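Pyrethroid hydrolase (Sphingobium faniae, PDB 5Y5R) catalyses the hydrolysis of pyrethroid pesticides such as permethrin and cypermethrin, splitting the ester into an alcohol and a cyclopropanecarboxylic acid. Local coordinates at residues 107-113 against 178-183; 72-78 against 97-103; 138-142 against 172-177. One frame throughout, in Å; residues are numbered along the deposited sequence.

Interaction 1 (107-113 against 178-183); sequences APGVTPE and PFGTPN. With 8NL ((2-methyl-3-phenyl-phenyl)methyl (1~{S})-3-[(~{E})-2-chloranyl-3,3,3-tris(fluoranyl)prop-1-enyl]-2,2-dimethyl-cyclopropane-1-carboxylate), chain G.
The carbonyl oxygen of N183 is approached by two neighbours from 107-113. G109 N donates to it at 2.7 Å, straight (158° at the hydrogen) and on a lone pair, while P108 CA brings a C-H to the same N183 O at 3.4 Å. The return bond, N183 N to V110 O, is 3.2 Å long and arrives from above the carbonyl plane; V110 O also accepts from T106 OG1. A type II turn from A107 to V110 presents G109 N and V110 O to 178-183. N183 CB rests against A107 O, and its amide is used elsewhere: OD1 accepts from M185 N and ND2 donates to T106 O.

In T111, chi1 of 62° puts OG1 between the backbone N and the carbonyl carbon and leaves CG2 beside the N, 3.5 Å from both G180 O and P182 N. P112 CG lies 3.3 Å from P178 O. A weak bond, E113 N to F179 O, closes this end, and F179 CZ meets ligand F1 at 3.2 Å, edge on. The loop after strand 95-101 is thus joined to the loop leading to strand 194-199 by backbone bonds and a proline ring set against carbonyls, beside the pocket.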
loop_
_atom_site.group_PDB
_atom_site.type_symbol
_atom_site.label_atom_id
_atom_site.label_comp_id
_atom_site.label_asym_id
_atom_site.label_seq_id
_atom_site.Cartn_x
_atom_site.Cartn_y
_atom_site.Cartn_z
ATOM N N ALA A 107 -11.309 -2.974 -8.541
ATOM C CA ALA A 107 -12.498 -3.742 -8.421
ATOM C C ALA A 107 -12.148 -5.210 -8.599
ATOM O O ALA A 107 -11.136 -5.539 -9.227
ATOM C CB ALA A 107 -13.505 -3.282 -9.475
ATOM N N PRO A 108 -12.994 -6.109 -8.096
ATOM C CA PRO A 108 -12.770 -7.544 -8.309
ATOM C C PRO A 108 -12.542 -7.893 -9.776
ATOM O O PRO A 108 -13.314 -7.516 -10.652
ATOM C CB PRO A 108 -14.063 -8.168 -7.774
ATOM C CG PRO A 108 -14.484 -7.133 -6.647
ATOM C CD PRO A 108 -14.265 -5.856 -7.379
ATOM N N GLY A 109 -11.474 -8.640 -10.045
ATOM C CA GLY A 109 -11.207 -9.035 -11.414
ATOM C C GLY A 109 -10.394 -8.052 -12.218
ATOM O O GLY A 109 -10.122 -8.312 -13.402
ATOM N N VAL A 110 -10.011 -6.927 -11.628
ATOM C CA VAL A 110 -9.257 -5.880 -12.300
ATOM C C VAL A 110 -7.842 -5.900 -11.758
ATOM O O VAL A 110 -7.641 -6.038 -10.545
ATOM C CB VAL A 110 -9.902 -4.499 -12.104
ATOM C CG1 VAL A 110 -9.198 -3.440 -12.966
ATOM C CG2 VAL A 110 -11.338 -4.590 -12.496
ATOM N N THR A 111 -6.876 -5.815 -12.647
ATOM C CA THR A 111 -5.511 -5.798 -12.140
ATOM C C THR A 111 -5.042 -4.372 -11.955
ATOM O O THR A 111 -5.560 -3.446 -12.590
ATOM C CB THR A 111 -4.573 -6.514 -13.107
ATOM O OG1 THR A 111 -4.605 -5.803 -14.337
ATOM C CG2 THR A 111 -5.057 -7.910 -13.346
ATOM N N PRO A 112 -4.037 -4.165 -11.107
ATOM C CA PRO A 112 -3.481 -2.816 -10.942
ATOM C C PRO A 112 -2.999 -2.189 -12.230
ATOM O O PRO A 112 -3.011 -0.953 -12.329
ATOM C CB PRO A 112 -2.327 -3.049 -9.959
ATOM C CG PRO A 112 -2.748 -4.240 -9.190
ATOM C CD PRO A 112 -3.486 -5.111 -10.113
ATOM N N GLU A 113 -2.561 -2.984 -13.221
ATOM C CA GLU A 113 -2.011 -2.356 -14.425
ATOM C C GLU A 113 -3.052 -1.477 -15.122
ATOM O O GLU A 113 -2.676 -0.504 -15.783
ATOM C CB GLU A 113 -1.436 -3.391 -15.416
ATOM C CG GLU A 113 -1.864 -4.822 -15.269
ATOM C CD GLU A 113 -1.106 -5.766 -16.184
ATOM O OE1 GLU A 113 -0.447 -5.281 -17.134
ATOM O OE2 GLU A 113 -1.197 -7.000 -15.979
ATOM N N PRO A 178 2.638 -8.415 -8.207
ATOM C CA PRO A 178 1.413 -7.706 -7.818
ATOM C C PRO A 178 0.799 -6.854 -8.917
ATOM O O PRO A 178 -0.408 -6.617 -8.880
ATOM C CB PRO A 178 1.858 -6.872 -6.605
ATOM C CG PRO A 178 3.307 -6.727 -6.738
ATOM C CD PRO A 178 3.768 -8.031 -7.336
ATOM N N PHE A 179 1.586 -6.351 -9.866
ATOM C CA PHE A 179 1.011 -5.502 -10.897
ATOM C C PHE A 179 0.051 -6.265 -11.785
ATOM O O PHE A 179 -0.863 -5.662 -12.365
ATOM C CB PHE A 179 2.101 -4.858 -11.746
ATOM C CG PHE A 179 2.759 -3.708 -11.084
ATOM C CD1 PHE A 179 2.210 -2.439 -11.170
ATOM C CD2 PHE A 179 3.911 -3.892 -10.341
ATOM C CE1 PHE A 179 2.827 -1.367 -10.548
ATOM C CE2 PHE A 179 4.518 -2.836 -9.712
ATOM C CZ PHE A 179 3.991 -1.578 -9.812
ATOM N N GLY A 180 0.244 -7.576 -11.911
ATOM C CA GLY A 180 -0.486 -8.324 -12.901
ATOM C C GLY A 180 -1.551 -9.234 -12.342
ATOM O O GLY A 180 -2.225 -9.913 -13.117
ATOM N N THR A 181 -1.775 -9.200 -10.998
ATOM C CA THR A 181 -2.714 -10.132 -10.390
ATOM C C THR A 181 -4.080 -9.486 -10.188
ATOM O O THR A 181 -4.161 -8.330 -9.748
ATOM C CB THR A 181 -2.160 -10.651 -9.064
ATOM O OG1 THR A 181 -1.220 -11.707 -9.354
ATOM C CG2 THR A 181 -3.285 -11.165 -8.155
ATOM N N PRO A 182 -5.150 -10.127 -10.641
ATOM C CA PRO A 182 -6.474 -9.530 -10.480
ATOM C C PRO A 182 -6.903 -9.611 -9.025
ATOM O O PRO A 182 -6.502 -10.525 -8.292
ATOM C CB PRO A 182 -7.376 -10.416 -11.356
ATOM C CG PRO A 182 -6.480 -11.330 -12.117
ATOM C CD PRO A 182 -5.230 -11.450 -11.276
ATOM N N ASN A 183 -7.742 -8.655 -8.622
ATOM C CA ASN A 183 -8.335 -8.680 -7.286
ATOM C C ASN A 183 -9.326 -9.823 -7.177
ATOM O O ASN A 183 -10.286 -9.862 -7.944
ATOM C CB ASN A 183 -9.015 -7.361 -6.952
ATOM C CG ASN A 183 -9.600 -7.354 -5.542
ATOM O OD1 ASN A 183 -9.441 -8.310 -4.787
ATOM N ND2 ASN A 183 -10.219 -6.257 -5.167
HETATM C C 8NL G . 8.914 3.458 -5.546
HETATM C C8 8NL G . 12.478 4.610 -3.985
HETATM C C9 8NL G . 13.760 4.545 -4.520
HETATM C C10 8NL G . 14.005 5.000 -5.809
HETATM C C11 8NL G . 12.920 5.515 -6.514
HETATM C C12 8NL G . 11.642 5.574 -5.959
HETATM C C13 8NL G . 6.369 3.701 -3.895
HETATM O O 8NL G . 5.729 3.861 -5.184
HETATM CL CL 8NL G . 3.588 2.835 -11.924
HETATM C C21 8NL G . 3.978 2.598 -10.219
HETATM C C22 8NL G . 5.378 2.143 -9.880
HETATM F F2 8NL G . 6.031 3.173 -9.371
HETATM F F1 8NL G . 5.406 1.129 -9.038
HETATM F F 8NL G . 5.947 1.758 -11.003
HETATM C C20 8NL G . 3.064 2.869 -9.285
HETATM C C16 8NL G . 3.348 2.648 -7.815
HETATM C C17 8NL G . 2.240 3.373 -7.059
HETATM C C18 8NL G . 1.543 2.050 -6.775
HETATM C C19 8NL G . 1.431 4.345 -7.933
HETATM C C15 8NL G . 3.732 3.748 -6.831
HETATM C C14 8NL G . 4.507 3.145 -5.655
HETATM O O1 8NL G . 4.158 2.069 -5.168
HETATM C C2 8NL G . 7.678 4.462 -3.624
HETATM C C3 8NL G . 7.672 5.296 -2.514
HETATM C C4 8NL G . 8.788 6.046 -2.145
HETATM C C5 8NL G . 9.970 5.941 -2.873
HETATM C C6 8NL G . 10.037 5.124 -3.995
HETATM C C1 8NL G . 8.885 4.371 -4.364
HETATM C C7 8NL G . 11.391 5.104 -4.685
#

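Interaction 2 (72-78 against 97-103); sequences SILLGHS and GLIYLTA. With 8NL ((2-methyl-3-phenyl-phenyl)methyl (1~{S})-3-[(~{E})-2-chloranyl-3,3,3-tris(fluoranyl)prop-1-enyl]-2,2-dimethyl-cyclopropane-1-carboxylate), chain G.
Just beyond the ends of two parallel strands, A103 CB packs 3.4 Å from S78 O. S78 CB bears on the ligand, and chi1 of 75° sets OG between the backbone N and the carbonyl carbon, turned to the ester carbonyl oxygen, O1; the modelled 2.3 Å between S78 OG and O1 is too short to be taken at face value. The backbone of S78 has the strained angles 49/-116°, as expected of a nucleophile elbow, and G76 and S78 fit the GxSxG pattern, so S78 is probably the nucleophile that works with D202 and H230. S78 CB lies over the centre of the H77 ring. That imidazole turns its edge to T102 CG2, 3.8 Å from H77 CD2.

Behind this tip the strands pair in parallel. I99 N to L74 O (2.8 Å) and G76 N to I99 O (3.0 Å) are nearly linear at the acceptor. I99 wedges CD1 against I73 CG2 at 3.5 Å and CG2 against L75 CD1 at 3.7 Å, on the face covered by helix 237-249; L74, L98 and Y100 face helix 80-90. In this beta-alpha-beta unit of the alpha/beta hydrolase fold, backbone bonds run up to the elbow, where S78 N keeps a weak bond to L101 O; H77 NE2, bonded to H230 O, and T102 OG1, bonded to D202 OD2, adjoin both charge-relay residues.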
loop_
_atom_site.group_PDB
_atom_site.type_symbol
_atom_site.label_atom_id
_atom_site.label_comp_id
_atom_site.label_asym_id
_atom_site.label_seq_id
_atom_site.Cartn_x
_atom_site.Cartn_y
_atom_site.Cartn_z
ATOM N N SER A 72 -7.757 -7.646 12.803
ATOM C CA SER A 72 -6.688 -6.781 12.319
ATOM C C SER A 72 -7.169 -5.728 11.325
ATOM O O SER A 72 -8.042 -5.975 10.489
ATOM C CB SER A 72 -5.594 -7.586 11.629
ATOM O OG SER A 72 -4.935 -8.447 12.540
ATOM N N ILE A 73 -6.476 -4.596 11.325
ATOM C CA ILE A 73 -6.623 -3.590 10.284
ATOM C C ILE A 73 -5.451 -3.760 9.321
ATOM O O ILE A 73 -4.288 -3.838 9.743
ATOM C CB ILE A 73 -6.649 -2.168 10.875
ATOM C CG1 ILE A 73 -7.743 -2.029 11.943
ATOM C CG2 ILE A 73 -6.880 -1.154 9.773
ATOM C CD1 ILE A 73 -9.187 -1.983 11.413
ATOM N N LEU A 74 -5.753 -3.827 8.030
ATOM C CA LEU A 74 -4.742 -3.927 6.987
ATOM C C LEU A 74 -4.676 -2.601 6.268
ATOM O O LEU A 74 -5.713 -2.082 5.820
ATOM C CB LEU A 74 -5.071 -5.040 5.991
ATOM C CG LEU A 74 -5.161 -6.465 6.513
ATOM C CD1 LEU A 74 -5.150 -7.430 5.321
ATOM C CD2 LEU A 74 -4.009 -6.693 7.500
ATOM N N LEU A 75 -3.470 -2.046 6.177
ATOM C CA LEU A 75 -3.220 -0.822 5.437
ATOM C C LEU A 75 -2.223 -1.120 4.325
ATOM O O LEU A 75 -1.180 -1.755 4.559
ATOM C CB LEU A 75 -2.679 0.301 6.328
ATOM C CG LEU A 75 -2.460 1.669 5.670
ATOM C CD1 LEU A 75 -2.690 2.786 6.704
ATOM C CD2 LEU A 75 -1.039 1.835 5.056
ATOM N N GLY A 76 -2.555 -0.677 3.139
ATOM C CA GLY A 76 -1.651 -0.753 2.006
ATOM C C GLY A 76 -1.314 0.644 1.530
ATOM O O GLY A 76 -2.181 1.510 1.485
ATOM N N HIS A 77 -0.042 0.865 1.186
ATOM C CA HIS A 77 0.351 2.105 0.530
ATOM C C HIS A 77 0.653 1.817 -0.940
ATOM O O HIS A 77 1.278 0.802 -1.258
ATOM C CB HIS A 77 1.540 2.772 1.207
ATOM C CG HIS A 77 2.109 3.919 0.425
ATOM N ND1 HIS A 77 3.347 3.869 -0.184
ATOM C CD2 HIS A 77 1.602 5.139 0.145
ATOM C CE1 HIS A 77 3.584 5.017 -0.786
ATOM N NE2 HIS A 77 2.527 5.798 -0.625
ATOM N N SER A 78 0.090 2.640 -1.826
ATOM C CA SER A 78 0.290 2.573 -3.275
ATOM C C SER A 78 0.077 1.139 -3.750
ATOM O O SER A 78 -1.007 0.578 -3.569
ATOM C CB SER A 78 1.674 3.066 -3.682
ATOM O OG SER A 78 2.671 2.111 -3.368
ATOM N N GLY A 97 -11.014 -4.492 8.797
ATOM C CA GLY A 97 -11.024 -3.238 8.069
ATOM C C GLY A 97 -9.904 -3.144 7.054
ATOM O O GLY A 97 -8.826 -3.723 7.233
ATOM N N LEU A 98 -10.155 -2.390 5.988
ATOM C CA LEU A 98 -9.174 -2.184 4.921
ATOM C C LEU A 98 -8.915 -0.697 4.729
ATOM O O LEU A 98 -9.849 0.082 4.529
ATOM C CB LEU A 98 -9.649 -2.798 3.596
ATOM C CG LEU A 98 -9.727 -4.329 3.572
ATOM C CD1 LEU A 98 -10.364 -4.809 2.277
ATOM C CD2 LEU A 98 -8.346 -4.979 3.757
ATOM N N ILE A 99 -7.651 -0.306 4.755
ATOM C CA ILE A 99 -7.271 1.081 4.563
ATOM C C ILE A 99 -6.388 1.181 3.328
ATOM O O ILE A 99 -5.299 0.597 3.301
ATOM C CB ILE A 99 -6.525 1.625 5.783
ATOM C CG1 ILE A 99 -7.373 1.499 7.053
ATOM C CG2 ILE A 99 -6.144 3.074 5.554
ATOM C CD1 ILE A 99 -6.653 2.024 8.241
ATOM N N TYR A 100 -6.814 1.973 2.347
ATOM C CA TYR A 100 -6.061 2.197 1.111
ATOM C C TYR A 100 -5.465 3.603 1.149
ATOM O O TYR A 100 -6.177 4.592 0.938
ATOM C CB TYR A 100 -6.951 1.996 -0.121
ATOM C CG TYR A 100 -7.480 0.600 -0.289
ATOM C CD1 TYR A 100 -8.599 0.165 0.414
ATOM C CD2 TYR A 100 -6.860 -0.292 -1.130
ATOM C CE1 TYR A 100 -9.106 -1.097 0.265
ATOM C CE2 TYR A 100 -7.343 -1.564 -1.277
ATOM C CZ TYR A 100 -8.463 -1.974 -0.565
ATOM O OH TYR A 100 -8.968 -3.247 -0.739
ATOM N N LEU A 101 -4.159 3.694 1.374
ATOM C CA LEU A 101 -3.451 4.963 1.530
ATOM C C LEU A 101 -2.790 5.333 0.206
ATOM O O LEU A 101 -1.680 4.870 -0.098
ATOM C CB LEU A 101 -2.433 4.878 2.676
ATOM C CG LEU A 101 -1.510 6.084 2.874
ATOM C CD1 LEU A 101 -2.270 7.415 3.063
ATOM C CD2 LEU A 101 -0.561 5.836 4.034
ATOM N N THR A 102 -3.438 6.258 -0.519
ATOM C CA THR A 102 -3.169 6.618 -1.913
ATOM C C THR A 102 -2.668 5.355 -2.594
ATOM O O THR A 102 -1.539 5.280 -3.103
ATOM C CB THR A 102 -2.254 7.861 -2.002
ATOM O OG1 THR A 102 -2.130 8.295 -3.364
ATOM C CG2 THR A 102 -0.848 7.650 -1.364
ATOM N N ALA A 103 -3.508 4.326 -2.533
ATOM C CA ALA A 103 -3.146 2.949 -2.824
ATOM C C ALA A 103 -3.945 2.435 -4.011
ATOM O O ALA A 103 -4.963 3.005 -4.384
ATOM C CB ALA A 103 -3.394 2.028 -1.610
HETATM C C 8NL G . 8.914 3.458 -5.546
HETATM C C8 8NL G . 12.478 4.610 -3.985
HETATM C C9 8NL G . 13.760 4.545 -4.520
HETATM C C10 8NL G . 14.005 5.000 -5.809
HETATM C C11 8NL G . 12.920 5.515 -6.514
HETATM C C12 8NL G . 11.642 5.574 -5.959
HETATM C C13 8NL G . 6.369 3.701 -3.895
HETATM O O 8NL G . 5.729 3.861 -5.184
HETATM CL CL 8NL G . 3.588 2.835 -11.924
HETATM C C21 8NL G . 3.978 2.598 -10.219
HETATM C C22 8NL G . 5.378 2.143 -9.880
HETATM F F2 8NL G . 6.031 3.173 -9.371
HETATM F F1 8NL G . 5.406 1.129 -9.038
HETATM F F 8NL G . 5.947 1.758 -11.003
HETATM C C20 8NL G . 3.064 2.869 -9.285
HETATM C C16 8NL G . 3.348 2.648 -7.815
HETATM C C17 8NL G . 2.240 3.373 -7.059
HETATM C C18 8NL G . 1.543 2.050 -6.775
HETATM C C19 8NL G . 1.431 4.345 -7.933
HETATM C C15 8NL G . 3.732 3.748 -6.831
HETATM C C14 8NL G . 4.507 3.145 -5.655
HETATM O O1 8NL G . 4.158 2.069 -5.168
HETATM C C2 8NL G . 7.678 4.462 -3.624
HETATM C C3 8NL G . 7.672 5.296 -2.514
HETATM C C4 8NL G . 8.788 6.046 -2.145
HETATM C C5 8NL G . 9.970 5.941 -2.873
HETATM C C6 8NL G . 10.037 5.124 -3.995
HETATM C C1 8NL G . 8.885 4.371 -4.364
HETATM C C7 8NL G . 11.391 5.104 -4.685
#

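Interaction 3 (138-142 against 172-177); sequences GRGLQ and QTQSTV
T176 OG1 donates to G138 O at 2.9 Å, and L141 and Q174 form an antiparallel hydrogen-bonded pair beside it. L141 N to Q174 O and Q174 N to L141 O are both 3.0 Å, each donor in the carbonyl plane; the second is the straighter, at 172°. The backbone N of T176 makes a longer bond to R139 O, 3.3 Å, from well above that carbonyl's plane. The T176 hydroxyl reaches G138 because chi1 (61°) tucks OG1 between the backbone N and the carbonyl carbon, with CG2 beside the N, against G138 O and, farther off, L141 CG. G140 and S175 make the adjoining non-hydrogen-bonded pair, where G140 CA approaches Q174 O at 3.3 Å.

Around this frame, Q174 bends back at chi2 so that NE2 meets S175 O on a lone pair; NE2 also bonds Y57 OH. S175 OG takes the N-H of V177 in an ST turn just after the strand. The packing is sparser: the L141 and T176 side chains cross at about a right angle, L141 CG 4.0 Å from T176 CG2, and the R139 and V177 side chains lie side by side, pointing the same way, NH2 near V177 CG2.

A valine at T176 would probably leave G138 O without its hydroxyl donor and the loop at G138 less firmly tied to the 172-177 segment. The chemistry implies a small sheet fastened mainly by backbone polarity, with L141 lying near the ligand beside F179, and with Q174 OE1 bonded to L13 N and its side chain touching A12.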
loop_
_atom_site.group_PDB
_atom_site.type_symbol
_atom_site.label_atom_id
_atom_site.label_comp_id
_atom_site.label_asym_id
_atom_site.label_seq_id
_atom_site.Cartn_x
_atom_site.Cartn_y
_atom_site.Cartn_z
ATOM N N GLY A 138 10.850 -7.755 -17.849
ATOM C CA GLY A 138 9.591 -7.416 -17.230
ATOM C C GLY A 138 9.223 -8.261 -16.035
ATOM O O GLY A 138 8.052 -8.259 -15.626
ATOM N N ARG A 139 10.170 -9.017 -15.477
ATOM C CA ARG A 139 9.942 -9.609 -14.168
ATOM C C ARG A 139 10.405 -8.698 -13.039
ATOM O O ARG A 139 10.017 -8.925 -11.891
ATOM C CB ARG A 139 10.626 -10.981 -14.054
ATOM C CG ARG A 139 9.892 -12.121 -14.772
ATOM C CD ARG A 139 9.643 -13.328 -13.874
ATOM N NE ARG A 139 8.328 -13.417 -13.346
ATOM C CZ ARG A 139 7.965 -14.111 -12.302
ATOM N NH1 ARG A 139 8.804 -14.789 -11.625
ATOM N NH2 ARG A 139 6.745 -14.125 -11.912
ATOM N N GLY A 140 11.188 -7.657 -13.343
ATOM C CA GLY A 140 11.596 -6.710 -12.330
ATOM C C GLY A 140 11.487 -5.268 -12.790
ATOM O O GLY A 140 11.531 -4.952 -13.981
ATOM N N LEU A 141 11.359 -4.388 -11.800
ATOM C CA LEU A 141 11.314 -2.953 -12.008
ATOM C C LEU A 141 12.351 -2.332 -11.099
ATOM O O LEU A 141 12.513 -2.757 -9.952
ATOM C CB LEU A 141 9.945 -2.351 -11.692
ATOM C CG LEU A 141 8.698 -2.782 -12.458
ATOM C CD1 LEU A 141 7.507 -2.071 -11.847
ATOM C CD2 LEU A 141 8.795 -2.459 -13.901
ATOM N N GLN A 142 13.030 -1.318 -11.607
ATOM C CA GLN A 142 14.127 -0.671 -10.909
ATOM C C GLN A 142 14.102 0.811 -11.213
ATOM O O GLN A 142 13.898 1.192 -12.367
ATOM C CB GLN A 142 15.457 -1.262 -11.366
ATOM C CG GLN A 142 16.655 -0.446 -10.914
ATOM C CD GLN A 142 17.982 -1.160 -11.096
ATOM O OE1 GLN A 142 18.032 -2.358 -11.384
ATOM N NE2 GLN A 142 19.059 -0.417 -10.946
ATOM N N GLN A 172 16.223 -2.608 -4.069
ATOM C CA GLN A 172 16.758 -2.254 -5.380
ATOM C C GLN A 172 15.874 -2.703 -6.533
ATOM O O GLN A 172 15.860 -2.028 -7.570
ATOM C CB GLN A 172 18.154 -2.874 -5.577
ATOM C CG GLN A 172 19.246 -2.197 -4.763
ATOM C CD GLN A 172 19.327 -0.691 -5.000
ATOM O OE1 GLN A 172 19.867 -0.244 -6.024
ATOM N NE2 GLN A 172 18.779 0.094 -4.080
ATOM N N THR A 173 15.229 -3.872 -6.417
ATOM C CA THR A 173 14.444 -4.463 -7.497
ATOM C C THR A 173 13.120 -5.046 -7.001
ATOM O O THR A 173 13.096 -5.880 -6.090
ATOM C CB THR A 173 15.243 -5.554 -8.245
ATOM O OG1 THR A 173 16.477 -5.009 -8.728
ATOM C CG2 THR A 173 14.465 -6.022 -9.452
ATOM N N GLN A 174 12.035 -4.662 -7.673
ATOM C CA GLN A 174 10.667 -5.000 -7.308
ATOM C C GLN A 174 10.091 -6.053 -8.247
ATOM O O GLN A 174 10.255 -5.943 -9.466
ATOM C CB GLN A 174 9.795 -3.749 -7.395
ATOM C CG GLN A 174 8.336 -4.110 -7.419
ATOM C CD GLN A 174 7.825 -4.408 -6.026
ATOM O OE1 GLN A 174 8.238 -3.769 -5.048
ATOM N NE2 GLN A 174 7.008 -5.435 -5.913
ATOM N N SER A 175 9.334 -7.013 -7.706
ATOM C CA SER A 175 8.684 -8.035 -8.528
ATOM C C SER A 175 7.447 -7.484 -9.240
ATOM O O SER A 175 6.707 -6.668 -8.697
ATOM C CB SER A 175 8.270 -9.232 -7.681
ATOM O OG SER A 175 7.438 -10.108 -8.434
ATOM N N THR A 176 7.235 -7.911 -10.479
ATOM C CA THR A 176 6.061 -7.436 -11.210
ATOM C C THR A 176 4.807 -8.238 -10.875
ATOM O O THR A 176 3.722 -7.916 -11.385
ATOM C CB THR A 176 6.350 -7.448 -12.710
ATOM O OG1 THR A 176 6.633 -8.790 -13.111
ATOM C CG2 THR A 176 7.515 -6.516 -13.065
ATOM N N VAL A 177 4.943 -9.204 -9.958
ATOM C CA VAL A 177 3.831 -10.094 -9.612
ATOM C C VAL A 177 2.577 -9.361 -9.152
ATOM O O VAL A 177 1.479 -9.750 -9.579
ATOM C CB VAL A 177 4.301 -11.138 -8.577
ATOM C CG1 VAL A 177 3.103 -11.782 -7.853
ATOM C CG2 VAL A 177 5.140 -12.215 -9.243
#

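In the fold
Along the chain, interaction 2 comes first: it closes the short beta-alpha-beta loop from strand 71-77 over helix 80-90 to strand 95-101, inside the main parallel sheet. The chain then runs directly into 107-113, the first half of interaction 1, which waits some 65 residues for its partner 178-183. Interaction 3 is nested within that long excursion, pairing 140-143 with 174-175 in the small antiparallel sheet, and its second segment leads straight into 178-183. Interactions 1 and 3 also touch through F179 CE2 and L141 CD1, 3.8 Å apart. Interactions 2 and 3 do not touch, yet S78, F179 and L141 all lie at or near the bound ester, linking sheet and insertion.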